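Local atomic coordinates of reducing-end xylose-releasing exo-oligoxylanase Rex8A (Paenibacillus barcinonensis, PDB entry 6SUD), a protein that hydrolyses xylooligosaccharides from their reducing ends, releasing xylose and so contributing to the depolymerisation of xylan. Residues A274-W277 and E278-K282; A295-S298 and D299-V302; M370-S374 and G375-V379. The protein carries 1 engineered substitution. All coordinates share one frame; numbering follows the deposited sequence.

Interaction 1. Residues A274-W277 and E278-K282; sequences ALDW and EWFRK
The indole of Trp277 is overlapped on one face by the aliphatic part of Arg281, whose CD lies 3.3 Å from the centroid of the five-membered ring, a tight CH-pi contact. The arginine chain, bent at both chi2 (69°) and chi3 (55°), curls back over the ring and returns its polar end to the backbone of the last helical turn. There NE donates to Trp277 O at 2.8 Å; the oxygen lies in the guanidinium plane, while NE stands above the plane of the carbonyl. NH2 reaches Glu278 O at 2.9 Å along a straight bond that uses a lone pair in the carbonyl plane. Two peptide oxygens at the helix C-terminus are thus gripped by one guanidinium. Glu278 OE1, 3.3 Å from Arg281 NH2, adds a salt bridge of charge alone, because it stands well out of the guanidinium plane, while Glu278 OE2 accepts from Ala15 N. Arg281 is the first residue to leave the helix, with positive phi.

One turn apart on the same helix, Leu275 lays its CG over a face of Trp279, 4.1 Å from the five-membered ring centroid, and CD1 follows the ring toward NE1. Trp279 NE1 itself donates to Tyr377 O. Asp276 OD1 meets the edge of the Phe280 ring, 3.6 Å from CD2, while its OD2 is engaged by Arg226 and Gln286; water 1 lies between OD2 and Lys282 N, accepting from the latter at 3.0 Å.

These contacts close helix 268-280, one of the helices of the (alpha/alpha)6 barrel of glycoside hydrolase family 8. Leu275, Trp279 and Phe280 pack against helix 200-209, Phe280 also meets helix 215-232, and Trp277 lies against helix 285-297.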
loop_
_atom_site.group_PDB
_atom_site.type_symbol
_atom_site.label_atom_id
_atom_site.label_comp_id
_atom_site.label_asym_id
_atom_site.label_seq_id
_atom_site.Cartn_x
_atom_site.Cartn_y
_atom_site.Cartn_z
ATOM N N ALA A 274 -0.596 3.603 10.774
ATOM C CA ALA A 274 -1.405 2.744 11.674
ATOM C C ALA A 274 -0.870 1.307 11.685
ATOM O O ALA A 274 -0.824 0.716 12.763
ATOM C CB ALA A 274 -2.838 2.744 11.241
ATOM N N LEU A 275 -0.486 0.750 10.527
ATOM C CA LEU A 275 -0.021 -0.656 10.472
ATOM C C LEU A 275 1.376 -0.752 11.106
ATOM O O LEU A 275 1.614 -1.732 11.826
ATOM C CB LEU A 275 -0.070 -1.180 9.035
ATOM C CG LEU A 275 0.085 -2.694 8.870
ATOM C CD1 LEU A 275 -0.985 -3.475 9.621
ATOM C CD2 LEU A 275 0.066 -3.056 7.397
ATOM N N ASP A 276 2.249 0.242 10.902
ATOM C CA ASP A 276 3.605 0.261 11.525
ATOM C C ASP A 276 3.465 0.260 13.053
ATOM O O ASP A 276 4.275 -0.408 13.748
ATOM C CB ASP A 276 4.415 1.486 11.103
ATOM C CG ASP A 276 5.845 1.439 11.616
ATOM O OD1 ASP A 276 6.498 0.405 11.414
ATOM O OD2 ASP A 276 6.282 2.434 12.246
ATOM N N TRP A 277 2.516 1.048 13.564
ATOM C CA TRP A 277 2.225 1.100 15.019
ATOM C C TRP A 277 1.766 -0.288 15.483
ATOM O O TRP A 277 2.338 -0.799 16.457
ATOM C CB TRP A 277 1.200 2.179 15.354
ATOM C CG TRP A 277 0.896 2.202 16.818
ATOM C CD1 TRP A 277 -0.234 1.776 17.437
ATOM C CD2 TRP A 277 1.783 2.640 17.854
ATOM N NE1 TRP A 277 -0.130 1.946 18.784
ATOM C CE2 TRP A 277 1.099 2.466 19.075
ATOM C CE3 TRP A 277 3.086 3.149 17.871
ATOM C CZ2 TRP A 277 1.677 2.793 20.300
ATOM C CZ3 TRP A 277 3.661 3.451 19.089
ATOM C CH2 TRP A 277 2.963 3.282 20.285
ATOM N N GLU A 278 0.799 -0.886 14.783
ATOM C CA GLU A 278 0.252 -2.228 15.132
ATOM C C GLU A 278 1.395 -3.264 15.150
ATOM O O GLU A 278 1.511 -4.006 16.141
ATOM C CB GLU A 278 -0.886 -2.611 14.185
ATOM C CG GLU A 278 -1.451 -4.000 14.437
ATOM C CD GLU A 278 -1.945 -4.319 15.838
ATOM O OE1 GLU A 278 -2.047 -3.389 16.669
ATOM O OE2 GLU A 278 -2.244 -5.518 16.096
ATOM N N TRP A 279 2.225 -3.321 14.105
ATOM C CA TRP A 279 3.280 -4.366 13.961
ATOM C C TRP A 279 4.448 -4.127 14.923
ATOM O O TRP A 279 4.945 -5.138 15.486
ATOM C CB TRP A 279 3.780 -4.444 12.515
ATOM C CG TRP A 279 2.820 -5.119 11.583
ATOM C CD1 TRP A 279 1.549 -5.525 11.858
ATOM C CD2 TRP A 279 3.058 -5.454 10.204
ATOM N NE1 TRP A 279 0.987 -6.107 10.753
ATOM C CE2 TRP A 279 1.885 -6.076 9.724
ATOM C CE3 TRP A 279 4.139 -5.291 9.328
ATOM C CZ2 TRP A 279 1.767 -6.525 8.408
ATOM C CZ3 TRP A 279 4.019 -5.746 8.031
ATOM C CH2 TRP A 279 2.850 -6.368 7.587
ATOM N N PHE A 280 4.935 -2.887 15.056
ATOM C CA PHE A 280 6.264 -2.606 15.678
ATOM C C PHE A 280 6.159 -1.684 16.897
ATOM O O PHE A 280 7.103 -1.738 17.705
ATOM C CB PHE A 280 7.237 -2.077 14.623
ATOM C CG PHE A 280 7.598 -3.134 13.618
ATOM C CD1 PHE A 280 8.286 -4.273 14.006
ATOM C CD2 PHE A 280 7.240 -3.019 12.291
ATOM C CE1 PHE A 280 8.592 -5.267 13.096
ATOM C CE2 PHE A 280 7.522 -4.028 11.384
ATOM C CZ PHE A 280 8.221 -5.143 11.778
ATOM N N ARG A 281 5.110 -0.855 17.005
ATOM C CA ARG A 281 4.788 -0.063 18.227
ATOM C C ARG A 281 6.017 0.789 18.603
ATOM O O ARG A 281 6.299 0.915 19.798
ATOM C CB ARG A 281 4.363 -1.024 19.351
ATOM C CG ARG A 281 3.220 -0.538 20.237
ATOM C CD ARG A 281 1.871 -0.466 19.539
ATOM N NE ARG A 281 1.435 -1.711 18.917
ATOM C CZ ARG A 281 0.800 -2.714 19.532
ATOM N NH1 ARG A 281 0.529 -2.653 20.829
ATOM N NH2 ARG A 281 0.467 -3.795 18.842
ATOM N N LYS A 282 6.715 1.372 17.620
ATOM C CA LYS A 282 8.052 2.001 17.831
ATOM C C LYS A 282 7.975 3.525 18.005
ATOM O O LYS A 282 8.841 4.063 18.745
ATOM C CB LYS A 282 9.006 1.660 16.687
ATOM C CG LYS A 282 9.675 0.302 16.811
ATOM C CD LYS A 282 10.696 0.061 15.722
ATOM C CE LYS A 282 11.692 -1.034 16.042
ATOM N NZ LYS A 282 11.173 -2.368 15.650
HETATM O O HOH W 1 5.917 2.207 14.870
#

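Interaction 2. Residues A295-S298 and D299-V302; sequences AFFS and DIDV
Ile300 folds its side chain back toward Phe296 and Phe297, bringing CD1 to 4.0 Å from Phe297 CD1 and to 3.5 Å from Phe296 O. The extended end of the isoleucine carries CD1 forward to this spot, where it also meets Phe296 CE2 at 4.2 Å. The Phe297 and Ile300 side chains lie aslant of each other. With CG anti to the backbone N in Phe296 (chi1 -177°) and anti to the carbonyl carbon in Phe297 (chi1 -74°), the two rings are brought together, Phe296 CD2 standing 3.4 Å above the Phe297 ring plane, over its centre.

The backbone here makes a type I beta turn from Phe297 to Ile300, leading from helix 285-297 of the barrel into the loop ahead of strand 306-308. Its closing bond, Ile300 N to Phe297 O, is long at 3.3 Å and comes from above the carbonyl plane. Water 2 straddles the same stretch, donating to Phe297 O and Ile300 O.

Ser298 holds OG between its backbone N and carbonyl carbon, chi1 60°, which turns the hydroxyl back to donate to Ala295 O at 2.8 Å. Ser298 N reaches that oxygen too, at 3.2 Å, from the same face of its plane. Farther in, Phe297 is buried among Leu325 and Asn329 of helix 322-331 and Phe344 of helix 341-349, with Tyr305 meeting its ring edge-to-face.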
loop_
_atom_site.group_PDB
_atom_site.type_symbol
_atom_site.label_atom_id
_atom_site.label_comp_id
_atom_site.label_asym_id
_atom_site.label_seq_id
_atom_site.Cartn_x
_atom_site.Cartn_y
_atom_site.Cartn_z
ATOM N N ALA A 295 -9.754 13.189 13.912
ATOM C CA ALA A 295 -10.361 14.449 14.389
ATOM C C ALA A 295 -10.701 15.333 13.180
ATOM O O ALA A 295 -11.823 15.889 13.158
ATOM C CB ALA A 295 -9.436 15.138 15.355
ATOM N N PHE A 296 -9.786 15.457 12.204
ATOM C CA PHE A 296 -9.994 16.326 11.013
ATOM C C PHE A 296 -11.266 15.890 10.275
ATOM O O PHE A 296 -12.024 16.775 9.886
ATOM C CB PHE A 296 -8.805 16.352 10.045
ATOM C CG PHE A 296 -9.029 17.298 8.889
ATOM C CD1 PHE A 296 -8.858 18.673 9.028
ATOM C CD2 PHE A 296 -9.477 16.818 7.677
ATOM C CE1 PHE A 296 -9.108 19.527 7.962
ATOM C CE2 PHE A 296 -9.762 17.674 6.622
ATOM C CZ PHE A 296 -9.555 19.026 6.762
ATOM N N PHE A 297 -11.520 14.590 10.139
ATOM C CA PHE A 297 -12.648 14.056 9.324
ATOM C C PHE A 297 -13.846 13.665 10.198
ATOM O O PHE A 297 -14.825 13.143 9.638
ATOM C CB PHE A 297 -12.179 12.887 8.454
ATOM C CG PHE A 297 -11.347 13.365 7.297
ATOM C CD1 PHE A 297 -11.910 14.127 6.288
ATOM C CD2 PHE A 297 -9.982 13.121 7.260
ATOM C CE1 PHE A 297 -11.141 14.592 5.233
ATOM C CE2 PHE A 297 -9.213 13.600 6.215
ATOM C CZ PHE A 297 -9.786 14.343 5.209
ATOM N N SER A 298 -13.808 13.932 11.505
ATOM C CA SER A 298 -14.820 13.408 12.460
ATOM C C SER A 298 -16.226 13.902 12.086
ATOM O O SER A 298 -17.158 13.081 12.150
ATOM C CB SER A 298 -14.476 13.738 13.876
ATOM O OG SER A 298 -14.391 15.130 14.067
ATOM N N ASP A 299 -16.362 15.177 11.699
ATOM C CA ASP A 299 -17.679 15.824 11.442
ATOM C C ASP A 299 -17.905 16.061 9.950
ATOM O O ASP A 299 -18.743 16.944 9.617
ATOM C CB ASP A 299 -17.778 17.195 12.113
ATOM C CG ASP A 299 -18.013 17.124 13.604
ATOM O OD1 ASP A 299 -18.541 16.096 14.058
ATOM O OD2 ASP A 299 -17.691 18.108 14.289
ATOM N N ILE A 300 -17.186 15.344 9.084
ATOM C CA ILE A 300 -17.322 15.512 7.611
ATOM C C ILE A 300 -17.946 14.246 7.031
ATOM O O ILE A 300 -17.401 13.141 7.238
ATOM C CB ILE A 300 -15.994 15.874 6.922
ATOM C CG1 ILE A 300 -15.377 17.140 7.532
ATOM C CG2 ILE A 300 -16.236 16.010 5.424
ATOM C CD1 ILE A 300 -13.959 17.437 7.087
ATOM N N ASP A 301 -19.062 14.412 6.324
ATOM C CA ASP A 301 -19.741 13.277 5.659
ATOM C C ASP A 301 -18.839 12.771 4.536
ATOM O O ASP A 301 -18.300 13.606 3.800
ATOM C CB ASP A 301 -21.077 13.684 5.046
ATOM C CG ASP A 301 -21.960 12.487 4.741
ATOM O OD1 ASP A 301 -22.131 12.184 3.541
ATOM O OD2 ASP A 301 -22.439 11.841 5.697
ATOM N N VAL A 302 -18.771 11.452 4.360
ATOM C CA VAL A 302 -17.987 10.787 3.278
ATOM C C VAL A 302 -18.414 11.347 1.916
ATOM O O VAL A 302 -17.549 11.559 1.062
ATOM C CB VAL A 302 -18.180 9.262 3.341
ATOM C CG1 VAL A 302 -17.535 8.551 2.163
ATOM C CG2 VAL A 302 -17.670 8.685 4.648
HETATM O O HOH W 2 -15.475 11.193 8.021
#

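Interaction 3. Residues M370-S374 and G375-V379; sequences MLALS and GNYRV
Leu371 and Asn376 are joined through their backbones: Asn376 N donates to Leu371 O at 2.8 Å, while the neighbouring Gly375 N donates to Ala372 O at 3.1 Å from above the carbonyl plane. Gly375 has positive phi (77°), a conformation that by itself favours glycine, and it turns the chain out of the helix.

Among the side-chain bonds, the carboxamide of Asn376 reaches back so that ND2 donates to Ser374 OG at 2.9 Å, the oxygen tilted slightly from the amide plane. The serine hydroxyl stands between its own N and carbonyl carbon, chi1 66°, within hydrogen-bonding range of both Met370 O and Leu371 O. A leucine in place of Asn376 would probably leave Ser374 OG without its amide donor and the hydroxyl less firmly oriented over the helix end. Arg378 grips Gly375 O side-on with two nitrogens, NE at 2.8 Å and NH2 at 3.0 Å, the oxygen lying nearly in the guanidinium plane. Waters 3 and 4 both donate to Ser374 O, at 2.6 Å in the case of water 3.

Apolar contacts complete the turn. Leu371 CD2 packs on Asn376 CB at 3.9 Å, the two side chains crossing at about a right angle. Tyr377 CB rests against Ala372 CA, also at 3.9 Å, and Ala372 CB meets the edge of the tyrosine ring. Met77 and Gln81 of helix 69-81 and Met331 of helix 322-331 also touch Tyr377.

The two bonds back into the last turn and the glycine in a left-handed backbone conformation define a Schellman motif, here terminating helix 359-373 of the family 8 barrel.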
loop_
_atom_site.group_PDB
_atom_site.type_symbol
_atom_site.label_atom_id
_atom_site.label_comp_id
_atom_site.label_asym_id
_atom_site.label_seq_id
_atom_site.Cartn_x
_atom_site.Cartn_y
_atom_site.Cartn_z
ATOM N N MET A 370 -10.347 -3.829 5.760
ATOM C CA MET A 370 -11.178 -4.961 6.257
ATOM C C MET A 370 -10.246 -6.013 6.868
ATOM O O MET A 370 -10.532 -6.532 7.987
ATOM C CB MET A 370 -12.026 -5.560 5.128
ATOM C CG MET A 370 -13.053 -6.589 5.580
ATOM S SD MET A 370 -14.308 -5.930 6.701
ATOM C CE MET A 370 -15.262 -4.936 5.562
ATOM N N LEU A 371 -9.141 -6.295 6.181
ATOM C CA LEU A 371 -8.071 -7.173 6.724
ATOM C C LEU A 371 -7.596 -6.641 8.076
ATOM O O LEU A 371 -7.631 -7.389 9.046
ATOM C CB LEU A 371 -6.906 -7.207 5.737
ATOM C CG LEU A 371 -7.004 -8.230 4.615
ATOM C CD1 LEU A 371 -5.746 -8.175 3.759
ATOM C CD2 LEU A 371 -7.207 -9.628 5.165
ATOM N N ALA A 372 -7.175 -5.376 8.125
ATOM C CA ALA A 372 -6.490 -4.774 9.296
ATOM C C ALA A 372 -7.430 -4.712 10.498
ATOM O O ALA A 372 -7.018 -5.106 11.601
ATOM C CB ALA A 372 -5.957 -3.404 8.950
ATOM N N LEU A 373 -8.663 -4.250 10.306
ATOM C CA LEU A 373 -9.588 -4.015 11.439
ATOM C C LEU A 373 -10.078 -5.360 11.996
ATOM O O LEU A 373 -10.492 -5.391 13.170
ATOM C CB LEU A 373 -10.741 -3.114 10.983
ATOM C CG LEU A 373 -10.390 -1.645 10.710
ATOM C CD1 LEU A 373 -11.642 -0.848 10.375
ATOM C CD2 LEU A 373 -9.675 -0.998 11.878
ATOM N N SER A 374 -9.979 -6.439 11.222
ATOM C CA SER A 374 -10.377 -7.806 11.653
ATOM C C SER A 374 -9.178 -8.544 12.273
ATOM O O SER A 374 -9.366 -9.672 12.760
ATOM C CB SER A 374 -11.021 -8.575 10.521
ATOM O OG SER A 374 -10.108 -8.843 9.478
ATOM N N GLY A 375 -7.995 -7.918 12.272
ATOM C CA GLY A 375 -6.751 -8.487 12.828
ATOM C C GLY A 375 -6.132 -9.529 11.908
ATOM O O GLY A 375 -5.460 -10.444 12.427
ATOM N N ASN A 376 -6.304 -9.381 10.593
ATOM C CA ASN A 376 -5.856 -10.373 9.577
ATOM C C ASN A 376 -4.796 -9.772 8.638
ATOM O O ASN A 376 -4.464 -10.419 7.630
ATOM C CB ASN A 376 -7.057 -10.941 8.825
ATOM C CG ASN A 376 -7.859 -11.851 9.728
ATOM O OD1 ASN A 376 -7.306 -12.799 10.282
ATOM N ND2 ASN A 376 -9.141 -11.561 9.916
ATOM N N TYR A 377 -4.279 -8.575 8.914
ATOM C CA TYR A 377 -3.157 -8.003 8.120
ATOM C C TYR A 377 -1.893 -8.276 8.923
ATOM O O TYR A 377 -1.572 -7.459 9.810
ATOM C CB TYR A 377 -3.353 -6.515 7.836
ATOM C CG TYR A 377 -2.659 -5.974 6.609
ATOM C CD1 TYR A 377 -1.514 -6.555 6.086
ATOM C CD2 TYR A 377 -3.109 -4.801 6.024
ATOM C CE1 TYR A 377 -0.861 -6.010 4.993
ATOM C CE2 TYR A 377 -2.463 -4.239 4.936
ATOM C CZ TYR A 377 -1.339 -4.851 4.406
ATOM O OH TYR A 377 -0.695 -4.315 3.330
ATOM N N ARG A 378 -1.257 -9.421 8.672
ATOM C CA ARG A 378 -0.246 -9.996 9.594
ATOM C C ARG A 378 1.126 -10.123 8.938
ATOM O O ARG A 378 1.242 -10.179 7.697
ATOM C CB ARG A 378 -0.691 -11.373 10.088
ATOM C CG ARG A 378 -2.073 -11.353 10.719
ATOM C CD ARG A 378 -2.472 -12.686 11.296
ATOM N NE ARG A 378 -3.706 -12.544 12.053
ATOM C CZ ARG A 378 -4.221 -13.479 12.841
ATOM N NH1 ARG A 378 -3.602 -14.643 12.985
ATOM N NH2 ARG A 378 -5.364 -13.255 13.468
ATOM N N VAL A 379 2.127 -10.183 9.794
ATOM C CA VAL A 379 3.502 -10.573 9.393
ATOM C C VAL A 379 3.505 -12.090 9.300
ATOM O O VAL A 379 3.180 -12.719 10.322
ATOM C CB VAL A 379 4.528 -10.105 10.436
ATOM C CG1 VAL A 379 5.934 -10.542 10.073
ATOM C CG2 VAL A 379 4.466 -8.613 10.665
HETATM O O HOH W 3 -11.071 -11.645 12.686
HETATM O O HOH W 4 -7.970 -11.797 14.088
#

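Interactions 1 and 3, whose centres are 12 Å apart, meet directly: Trp279 NE1 lies 3.0 Å from Tyr377 O, a probable hydrogen bond, and Leu275 CD2 packs 3.7 Å from Tyr377 CE2. The end of helix 268-280 is thereby tied to the segment that follows helix 359-373. A bound glycerol, probably from crystallisation, lies about 3 Å from the Tyr377 side chain and about 4 Å from that of Leu275. Interaction 2 stands apart at the surface, its centre 24 Å from each of the others. Of the three, interaction 3 lies nearest the active site: the Tyr377 side chain is about 11 Å from that of Glu70, the probable proton donor, and about 13 Å from a bound xylose.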